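Local coordinates for protein carbonic anhydrase (Neosartorya fumigata, PDB 7COI) that probably catalyses the reversible hydration of carbon dioxide to hydrogencarbonate, using one zinc ion per subunit, as a member of the beta class, at residues A[160-165]-A[248-253]; A[183-188]-A[217-222]; A[201-206]-A[225-230]. All coordinates share one frame; numbering follows the deposited sequence.

Contact 1. Residues A[160-165]-A[248-253]; sequences FAVRHL and RGLQVH
Arg248 turns its CG into the slot between its own backbone N and carbonyl carbon (chi1 63°). From there the chain runs extended to NE, which carries the guanidinium across to the carbonyl of Val162. Val162 has CG1 anti to its backbone N, and this methyl faces the same partner segment. NH2 of Arg248 donates to O of Val162 at 3.0 Å. It arrives in the carbonyl plane on a lone pair, with a C=O...N angle of 127°. The acceptor is tilted 22° from the guanidinium plane. A water sits beside this bond. It accepts from Arg248 NH1 at 2.7 Å and donates to Val162 O at 3.3 Å. The carbonyl oxygen is thus gripped by the arginine directly and through the water. NH2 also donates to Val167 O, its strongest polar partner, in the loop after the helix. The positive charge therefore lies against carbonyls at the C-terminal end of helix 152-164, where it should be favourable. The helix widens there: Phe160 O accepts from both His164 N and Leu165 N, a pi-type turn. The apolar part is small. Val162 CG1 meets Leu250 CD2 at 4.1 Å, the two side chains crossing at about a right angle. Gly249, with positive phi, ends helix 239-248 and lets the chain turn into the next strand. Val162 and Leu250 both pack on Ala244 of helix 239-248, and Leu250 also touches Val170. The contact thus joins the end of helix 152-164 to the start of strand 251-257, which pairs in parallel with strand 169-175.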
loop_
_atom_site.group_PDB
_atom_site.type_symbol
_atom_site.label_atom_id
_atom_site.label_comp_id
_atom_site.label_asym_id
_atom_site.label_seq_id
_atom_site.Cartn_x
_atom_site.Cartn_y
_atom_site.Cartn_z
ATOM N N PHE A 160 15.093 -8.033 -0.881
ATOM C CA PHE A 160 15.518 -9.452 -0.828
ATOM C C PHE A 160 16.600 -9.702 -1.890
ATOM O O PHE A 160 17.659 -10.268 -1.556
ATOM C CB PHE A 160 14.331 -10.382 -0.995
ATOM C CG PHE A 160 14.638 -11.796 -0.589
ATOM C CD1 PHE A 160 15.258 -12.668 -1.462
ATOM C CD2 PHE A 160 14.244 -12.260 0.652
ATOM C CE1 PHE A 160 15.549 -13.966 -1.079
ATOM C CE2 PHE A 160 14.531 -13.568 1.039
ATOM C CZ PHE A 160 15.168 -14.416 0.167
ATOM N N ALA A 161 16.377 -9.255 -3.127
ATOM C CA ALA A 161 17.310 -9.513 -4.238
ATOM C C ALA A 161 18.660 -8.825 -3.938
ATOM O O ALA A 161 19.722 -9.432 -4.182
ATOM C CB ALA A 161 16.747 -9.029 -5.529
ATOM N N VAL A 162 18.617 -7.566 -3.538
ATOM C CA VAL A 162 19.840 -6.726 -3.462
ATOM C C VAL A 162 20.612 -7.058 -2.184
ATOM O O VAL A 162 21.838 -7.295 -2.274
ATOM C CB VAL A 162 19.533 -5.234 -3.603
ATOM C CG1 VAL A 162 20.797 -4.411 -3.420
ATOM C CG2 VAL A 162 18.931 -4.934 -4.950
ATOM N N ARG A 163 19.954 -7.124 -1.031
ATOM C CA ARG A 163 20.673 -7.302 0.248
ATOM C C ARG A 163 20.955 -8.784 0.484
ATOM O O ARG A 163 22.084 -9.110 0.909
ATOM C CB ARG A 163 19.913 -6.706 1.429
ATOM C CG ARG A 163 20.625 -6.862 2.774
ATOM C CD ARG A 163 19.955 -6.106 3.906
ATOM N NE ARG A 163 19.821 -4.680 3.623
ATOM C CZ ARG A 163 20.832 -3.785 3.717
ATOM N NH1 ARG A 163 22.055 -4.178 4.050
ATOM N NH2 ARG A 163 20.640 -2.505 3.450
ATOM N N HIS A 164 19.975 -9.663 0.266
ATOM C CA HIS A 164 20.048 -11.071 0.707
ATOM C C HIS A 164 20.649 -11.945 -0.408
ATOM O O HIS A 164 21.590 -12.664 -0.119
ATOM C CB HIS A 164 18.708 -11.515 1.255
ATOM C CG HIS A 164 18.345 -10.742 2.470
ATOM N ND1 HIS A 164 19.040 -10.883 3.650
ATOM C CD2 HIS A 164 17.420 -9.782 2.688
ATOM C CE1 HIS A 164 18.519 -10.071 4.561
ATOM N NE2 HIS A 164 17.517 -9.382 3.988
ATOM N N LEU A 165 20.203 -11.849 -1.657
ATOM C CA LEU A 165 20.786 -12.674 -2.736
ATOM C C LEU A 165 22.003 -11.966 -3.354
ATOM O O LEU A 165 22.735 -12.636 -4.096
ATOM C CB LEU A 165 19.697 -12.954 -3.786
ATOM C CG LEU A 165 18.498 -13.757 -3.272
ATOM C CD1 LEU A 165 17.490 -13.983 -4.401
ATOM C CD2 LEU A 165 18.925 -15.088 -2.651
ATOM N N ARG A 248 29.603 -2.848 -4.524
ATOM C CA ARG A 248 29.963 -3.973 -5.422
ATOM C C ARG A 248 29.683 -3.679 -6.889
ATOM O O ARG A 248 29.765 -4.613 -7.694
ATOM C CB ARG A 248 29.305 -5.280 -4.985
ATOM C CG ARG A 248 27.776 -5.304 -5.031
ATOM C CD ARG A 248 27.256 -6.732 -5.260
ATOM N NE ARG A 248 25.802 -6.781 -5.408
ATOM C CZ ARG A 248 24.952 -6.601 -4.404
ATOM N NH1 ARG A 248 25.405 -6.293 -3.196
ATOM N NH2 ARG A 248 23.635 -6.624 -4.574
ATOM N N GLY A 249 29.431 -2.427 -7.254
ATOM C CA GLY A 249 29.182 -2.050 -8.646
ATOM C C GLY A 249 27.896 -2.698 -9.155
ATOM O O GLY A 249 27.851 -3.008 -10.360
ATOM N N LEU A 250 26.877 -2.880 -8.298
ATOM C CA LEU A 250 25.529 -3.291 -8.792
ATOM C C LEU A 250 25.189 -2.406 -9.972
ATOM O O LEU A 250 25.375 -1.135 -9.905
ATOM C CB LEU A 250 24.490 -3.135 -7.679
ATOM C CG LEU A 250 23.027 -3.296 -8.110
ATOM C CD1 LEU A 250 22.769 -4.734 -8.397
ATOM C CD2 LEU A 250 22.069 -2.843 -7.026
ATOM N N GLN A 251 24.671 -3.005 -11.038
ATOM C CA GLN A 251 24.297 -2.238 -12.230
ATOM C C GLN A 251 22.783 -2.272 -12.359
ATOM O O GLN A 251 22.195 -3.309 -11.991
ATOM C CB GLN A 251 24.950 -2.829 -13.460
ATOM C CG GLN A 251 26.464 -2.656 -13.444
ATOM C CD GLN A 251 27.092 -3.384 -14.603
ATOM O OE1 GLN A 251 26.511 -3.508 -15.677
ATOM N NE2 GLN A 251 28.275 -3.917 -14.371
ATOM N N VAL A 252 22.226 -1.195 -12.903
ATOM C CA VAL A 252 20.784 -1.147 -13.255
ATOM C C VAL A 252 20.658 -0.940 -14.751
ATOM O O VAL A 252 21.512 -0.276 -15.340
ATOM C CB VAL A 252 20.038 -0.097 -12.410
ATOM C CG1 VAL A 252 20.245 -0.368 -10.940
ATOM C CG2 VAL A 252 20.430 1.339 -12.768
ATOM N N HIS A 253 19.650 -1.546 -15.360
ATOM C CA HIS A 253 19.497 -1.563 -16.838
ATOM C C HIS A 253 18.034 -1.378 -17.190
ATOM O O HIS A 253 17.209 -2.045 -16.537
ATOM C CB HIS A 253 19.985 -2.904 -17.419
ATOM C CG HIS A 253 21.299 -3.359 -16.891
ATOM N ND1 HIS A 253 22.471 -2.938 -17.470
ATOM C CD2 HIS A 253 21.633 -4.180 -15.873
ATOM C CE1 HIS A 253 23.479 -3.472 -16.812
ATOM N NE2 HIS A 253 22.993 -4.276 -15.852
HETATM O O HOH W 1 24.127 -5.352 -0.953
#

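Contact 2. Residues A[183-188]-A[217-222]; sequences AALGNK and DEAVVR
Leu185 meets Ala219 and Val220 through one methyl, CD1, and the tight part of the contact is built round that atom. CD1 lies 3.8 Å from Val220 CG2 and 3.9 Å from Val220 CA. It also rests on the backbone of the helix, 3.9 Å from Ala219 C, and stands 4.2 Å from Ala219 CB. The small alanine lets the leucine come down onto the helix surface. Leu185 has CG anti to its carbonyl carbon (chi1 -75°), and its side chain sets off toward the partner helix. Val220 offers CG2, the methyl beside its own backbone N. Arg216 and Leu223 of the same helix also touch Leu185, so it lies along a face of helix 216-236. The other side is looser. After Leu185 the chain leaves helix 179-185, and Gly186 to Lys188 run away from the partner, ending at an exposed lysine. On the far helix, Asp217 and Glu218 are exposed and take no part. The side chain of Val220 is about 5 Å from that of Cys178, a zinc ligand, and about 8 Å from the zinc ion. Chemically, the contact is apolar only. It depends on shape and van der Waals contact, with no directed bond between the segments, and it places an apolar side chain near the zinc ligand Cys178.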
loop_
_atom_site.group_PDB
_atom_site.type_symbol
_atom_site.label_atom_id
_atom_site.label_comp_id
_atom_site.label_asym_id
_atom_site.label_seq_id
_atom_site.Cartn_x
_atom_site.Cartn_y
_atom_site.Cartn_z
ATOM N N ALA A 183 -3.626 2.041 -21.229
ATOM C CA ALA A 183 -4.699 2.473 -20.303
ATOM C C ALA A 183 -4.394 3.889 -19.797
ATOM O O ALA A 183 -5.325 4.735 -19.725
ATOM C CB ALA A 183 -4.826 1.488 -19.174
ATOM N N ALA A 184 -3.130 4.173 -19.443
ATOM C CA ALA A 184 -2.731 5.482 -18.898
ATOM C C ALA A 184 -2.910 6.594 -19.949
ATOM O O ALA A 184 -3.072 7.751 -19.560
ATOM C CB ALA A 184 -1.318 5.440 -18.373
ATOM N N LEU A 185 -2.820 6.266 -21.241
ATOM C CA LEU A 185 -2.985 7.263 -22.340
ATOM C C LEU A 185 -4.473 7.447 -22.693
ATOM O O LEU A 185 -4.783 8.373 -23.490
ATOM C CB LEU A 185 -2.184 6.779 -23.555
ATOM C CG LEU A 185 -0.672 6.944 -23.430
ATOM C CD1 LEU A 185 0.060 6.048 -24.437
ATOM C CD2 LEU A 185 -0.272 8.407 -23.596
ATOM N N GLY A 186 -5.352 6.595 -22.182
ATOM C CA GLY A 186 -6.830 6.721 -22.299
ATOM C C GLY A 186 -7.427 7.503 -21.133
ATOM O O GLY A 186 -6.685 7.907 -20.237
ATOM N N ASN A 187 -8.723 7.735 -21.128
ATOM C CA ASN A 187 -9.381 8.493 -20.036
ATOM C C ASN A 187 -10.653 7.752 -19.644
ATOM O O ASN A 187 -11.624 8.393 -19.233
ATOM C CB ASN A 187 -9.547 9.971 -20.393
ATOM C CG ASN A 187 -8.222 10.690 -20.489
ATOM O OD1 ASN A 187 -7.772 11.341 -19.534
ATOM N ND2 ASN A 187 -7.564 10.538 -21.623
ATOM N N LYS A 188 -10.584 6.422 -19.674
ATOM C CA LYS A 188 -11.613 5.525 -19.116
ATOM C C LYS A 188 -11.211 5.215 -17.668
ATOM O O LYS A 188 -10.010 4.928 -17.437
ATOM C CB LYS A 188 -11.706 4.276 -19.990
ATOM C CG LYS A 188 -12.855 3.343 -19.651
ATOM C CD LYS A 188 -13.100 2.286 -20.733
ATOM C CE LYS A 188 -13.761 1.020 -20.221
ATOM N NZ LYS A 188 -12.920 -0.167 -20.508
ATOM N N ASP A 217 0.478 4.350 -31.564
ATOM C CA ASP A 217 1.418 3.221 -31.329
ATOM C C ASP A 217 2.776 3.766 -30.877
ATOM O O ASP A 217 3.363 3.125 -30.004
ATOM C CB ASP A 217 1.470 2.261 -32.518
ATOM C CG ASP A 217 0.364 1.217 -32.437
ATOM O OD1 ASP A 217 0.164 0.683 -31.335
ATOM O OD2 ASP A 217 -0.298 0.958 -33.457
ATOM N N GLU A 218 3.234 4.882 -31.441
ATOM C CA GLU A 218 4.527 5.508 -31.057
ATOM C C GLU A 218 4.409 6.036 -29.622
ATOM O O GLU A 218 5.392 5.930 -28.903
ATOM C CB GLU A 218 4.900 6.686 -31.960
ATOM C CG GLU A 218 5.358 6.325 -33.358
ATOM C CD GLU A 218 5.599 7.553 -34.242
ATOM O OE1 GLU A 218 4.742 8.494 -34.254
ATOM O OE2 GLU A 218 6.665 7.592 -34.914
ATOM N N ALA A 219 3.268 6.616 -29.232
ATOM C CA ALA A 219 3.041 7.178 -27.876
ATOM C C ALA A 219 3.113 6.058 -26.837
ATOM O O ALA A 219 3.720 6.284 -25.770
ATOM C CB ALA A 219 1.713 7.900 -27.790
ATOM N N VAL A 220 2.556 4.889 -27.145
ATOM C CA VAL A 220 2.559 3.718 -26.225
ATOM C C VAL A 220 4.011 3.285 -26.038
ATOM O O VAL A 220 4.394 3.023 -24.920
ATOM C CB VAL A 220 1.664 2.569 -26.719
ATOM C CG1 VAL A 220 1.933 1.270 -25.978
ATOM C CG2 VAL A 220 0.192 2.940 -26.634
ATOM N N VAL A 221 4.820 3.261 -27.100
ATOM C CA VAL A 221 6.260 2.918 -26.978
ATOM C C VAL A 221 6.965 4.014 -26.191
ATOM O O VAL A 221 7.760 3.649 -25.329
ATOM C CB VAL A 221 6.906 2.698 -28.361
ATOM C CG1 VAL A 221 8.427 2.662 -28.295
ATOM C CG2 VAL A 221 6.359 1.425 -28.985
ATOM N N ARG A 222 6.738 5.290 -26.493
ATOM C CA ARG A 222 7.483 6.409 -25.868
ATOM C C ARG A 222 7.174 6.401 -24.378
ATOM O O ARG A 222 8.100 6.498 -23.579
ATOM C CB ARG A 222 7.109 7.767 -26.468
ATOM C CG ARG A 222 7.888 8.944 -25.887
ATOM C CD ARG A 222 9.391 8.848 -25.997
ATOM N NE ARG A 222 9.731 8.808 -27.421
ATOM C CZ ARG A 222 9.740 9.855 -28.266
ATOM N NH1 ARG A 222 9.465 11.083 -27.858
ATOM N NH2 ARG A 222 10.034 9.656 -29.538
#

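Contact 3. Residues A[201-206]-A[225-230]; sequences RQLREQ and ELNVKE
A water joins Gln206 to Glu230 and gives the shortest polar link across this contact. It donates to Gln206 OE1 at 2.6 Å and to Glu230 OE1 at 2.8 Å. One water thus serves two side-chain oxygens at the outer edge, where the amide and the carboxylate do not meet directly. Glu230 reaches this spot because its chain bends at chi2 (63°), which folds the carboxylate back beside Leu203. Leu203 carries the apolar part and is buried. Its CG lies anti to the carbonyl carbon (chi1 -72°), and the isobutyl group points at the other helix. CD1 presses on the backbone itself, 3.6 Å from Asn227 CA and 3.8 Å from Leu226 O. It also touches Glu230 CB at 4.0 Å. CD2, the other branch, lies alongside the glutamate, 4.1 Å from Glu230 OE1. One leucine therefore sits over a full turn of the partner, on Leu226, Asn227 and Glu230. The two helical segments cross at 113°, with axes 10.2 Å apart at closest approach. Leu226 adds its backbone O and, more distantly, CB, and its side chain also touches His207 in the loop that follows helix 193-206. Asn227 turns its amide elsewhere, with ND2 making a weak hydrogen bond to Ala144 O. Its side chain is about 8 Å from the zinc ion. Away from the crossing, helix 193-206 faces the third subunit, where Glu205 forms a salt bridge with Arg279 of that subunit. The chemistry is divided: a buried leucine fills the crossing of the helices, while the hydrated carboxylate lies toward the edge of the contact, where the bound water can probably offset some of its charge.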
loop_
_atom_site.group_PDB
_atom_site.type_symbol
_atom_site.label_atom_id
_atom_site.label_comp_id
_atom_site.label_asym_id
_atom_site.label_seq_id
_atom_site.Cartn_x
_atom_site.Cartn_y
_atom_site.Cartn_z
ATOM N N ARG A 201 0.326 8.264 -15.673
ATOM C CA ARG A 201 -0.396 9.537 -15.978
ATOM C C ARG A 201 0.446 10.741 -15.565
ATOM O O ARG A 201 0.359 11.778 -16.245
ATOM C CB ARG A 201 -1.785 9.552 -15.367
ATOM C CG ARG A 201 -2.733 8.544 -15.962
ATOM C CD ARG A 201 -4.092 8.696 -15.345
ATOM N NE ARG A 201 -4.922 7.650 -15.883
ATOM C CZ ARG A 201 -5.598 7.748 -17.007
ATOM N NH1 ARG A 201 -5.597 8.900 -17.668
ATOM N NH2 ARG A 201 -6.303 6.715 -17.432
ATOM N N GLN A 202 1.297 10.620 -14.540
ATOM C CA GLN A 202 2.188 11.736 -14.156
ATOM C C GLN A 202 3.188 11.981 -15.308
ATOM O O GLN A 202 3.453 13.171 -15.652
ATOM C CB GLN A 202 2.912 11.423 -12.852
ATOM C CG GLN A 202 1.955 11.343 -11.655
ATOM C CD GLN A 202 2.695 10.954 -10.404
ATOM O OE1 GLN A 202 3.545 10.068 -10.413
ATOM N NE2 GLN A 202 2.394 11.643 -9.323
ATOM N N LEU A 203 3.738 10.899 -15.870
ATOM C CA LEU A 203 4.663 10.986 -17.025
ATOM C C LEU A 203 3.910 11.539 -18.234
ATOM O O LEU A 203 4.492 12.396 -18.944
ATOM C CB LEU A 203 5.268 9.609 -17.320
ATOM C CG LEU A 203 6.297 9.134 -16.317
ATOM C CD1 LEU A 203 6.606 7.660 -16.541
ATOM C CD2 LEU A 203 7.563 9.990 -16.407
ATOM N N ARG A 204 2.669 11.104 -18.438
ATOM C CA ARG A 204 1.841 11.626 -19.552
ATOM C C ARG A 204 1.684 13.158 -19.423
ATOM O O ARG A 204 1.886 13.890 -20.440
ATOM C CB ARG A 204 0.497 10.921 -19.553
ATOM C CG ARG A 204 -0.437 11.413 -20.641
ATOM C CD ARG A 204 -1.752 10.676 -20.554
ATOM N NE ARG A 204 -2.709 11.206 -21.502
ATOM C CZ ARG A 204 -3.990 10.919 -21.528
ATOM N NH1 ARG A 204 -4.508 10.058 -20.656
ATOM N NH2 ARG A 204 -4.749 11.511 -22.433
ATOM N N GLU A 205 1.332 13.641 -18.229
ATOM C CA GLU A 205 1.188 15.097 -17.957
ATOM C C GLU A 205 2.515 15.791 -18.261
ATOM O O GLU A 205 2.480 16.823 -18.954
ATOM C CB GLU A 205 0.771 15.378 -16.513
ATOM C CG GLU A 205 0.724 16.844 -16.128
ATOM C CD GLU A 205 0.476 17.076 -14.636
ATOM O OE1 GLU A 205 1.089 17.981 -14.073
ATOM O OE2 GLU A 205 -0.359 16.368 -14.041
ATOM N N GLN A 206 3.629 15.272 -17.746
ATOM C CA GLN A 206 4.939 15.936 -17.865
ATOM C C GLN A 206 5.367 15.992 -19.336
ATOM O O GLN A 206 6.129 16.917 -19.688
ATOM C CB GLN A 206 6.031 15.205 -17.093
ATOM C CG GLN A 206 5.867 15.159 -15.581
ATOM C CD GLN A 206 6.730 14.058 -14.991
ATOM O OE1 GLN A 206 7.837 13.780 -15.472
ATOM N NE2 GLN A 206 6.209 13.379 -13.974
ATOM N N GLU A 225 8.943 3.612 -22.622
ATOM C CA GLU A 225 10.374 3.971 -22.404
ATOM C C GLU A 225 10.501 4.952 -21.241
ATOM O O GLU A 225 11.411 4.771 -20.430
ATOM C CB GLU A 225 10.987 4.620 -23.649
ATOM C CG GLU A 225 11.000 3.686 -24.833
ATOM C CD GLU A 225 11.454 4.309 -26.140
ATOM O OE1 GLU A 225 11.356 5.540 -26.269
ATOM O OE2 GLU A 225 11.859 3.549 -27.035
ATOM N N LEU A 226 9.667 5.995 -21.213
ATOM C CA LEU A 226 9.707 7.013 -20.135
ATOM C C LEU A 226 9.425 6.320 -18.795
ATOM O O LEU A 226 10.084 6.647 -17.806
ATOM C CB LEU A 226 8.694 8.118 -20.426
ATOM C CG LEU A 226 9.062 9.065 -21.575
ATOM C CD1 LEU A 226 7.855 9.899 -21.879
ATOM C CD2 LEU A 226 10.278 9.909 -21.223
ATOM N N ASN A 227 8.546 5.321 -18.799
ATOM C CA ASN A 227 8.188 4.549 -17.573
ATOM C C ASN A 227 9.385 3.731 -17.099
ATOM O O ASN A 227 9.648 3.673 -15.861
ATOM C CB ASN A 227 6.948 3.706 -17.834
ATOM C CG ASN A 227 6.512 2.953 -16.602
ATOM O OD1 ASN A 227 6.415 3.557 -15.535
ATOM N ND2 ASN A 227 6.303 1.643 -16.752
ATOM N N VAL A 228 10.117 3.083 -18.018
ATOM C CA VAL A 228 11.319 2.298 -17.635
ATOM C C VAL A 228 12.329 3.279 -17.040
ATOM O O VAL A 228 12.908 2.984 -16.006
ATOM C CB VAL A 228 11.903 1.516 -18.832
ATOM C CG1 VAL A 228 13.271 0.952 -18.497
ATOM C CG2 VAL A 228 10.946 0.405 -19.297
ATOM N N LYS A 229 12.536 4.424 -17.667
ATOM C CA LYS A 229 13.581 5.372 -17.175
ATOM C C LYS A 229 13.199 5.910 -15.793
ATOM O O LYS A 229 14.062 6.024 -14.930
ATOM C CB LYS A 229 13.773 6.470 -18.216
ATOM C CG LYS A 229 14.535 6.018 -19.447
ATOM C CD LYS A 229 14.419 7.011 -20.597
ATOM C CE LYS A 229 15.119 6.554 -21.860
ATOM N NZ LYS A 229 14.784 7.414 -23.020
ATOM N N GLU A 230 11.936 6.249 -15.584
ATOM C CA GLU A 230 11.414 6.749 -14.295
ATOM C C GLU A 230 11.536 5.636 -13.253
ATOM O O GLU A 230 11.898 5.941 -12.082
ATOM C CB GLU A 230 9.974 7.251 -14.445
ATOM C CG GLU A 230 9.519 8.082 -13.250
ATOM C CD GLU A 230 10.310 9.375 -13.034
ATOM O OE1 GLU A 230 10.924 9.854 -14.028
ATOM O OE2 GLU A 230 10.308 9.887 -11.879
HETATM O O HOH W 2 9.906 12.338 -14.907
#

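How the contacts relate
Contacts 2 and 3 are neighbours, with centres 11 Å apart, and both use helix 216-236. Their other sides come from helices 179-185 and 193-206, which follow each other in the chain, so their segments alternate. They also touch: Ala184 O and Arg204 NH1 are 2.9 Å apart, a probable hydrogen bond. Together they tie both helices to helix 216-236, whose Val220 and Asn227 side chains are each about 8 Å from the zinc ion. Contact 1 lies elsewhere, its centre 31 Å from that of contact 2 and 24 Å from that of contact 3. Its segments bracket all the others in sequence. It joins helix 152-164 to the start of strand 251-257, away from the zinc site.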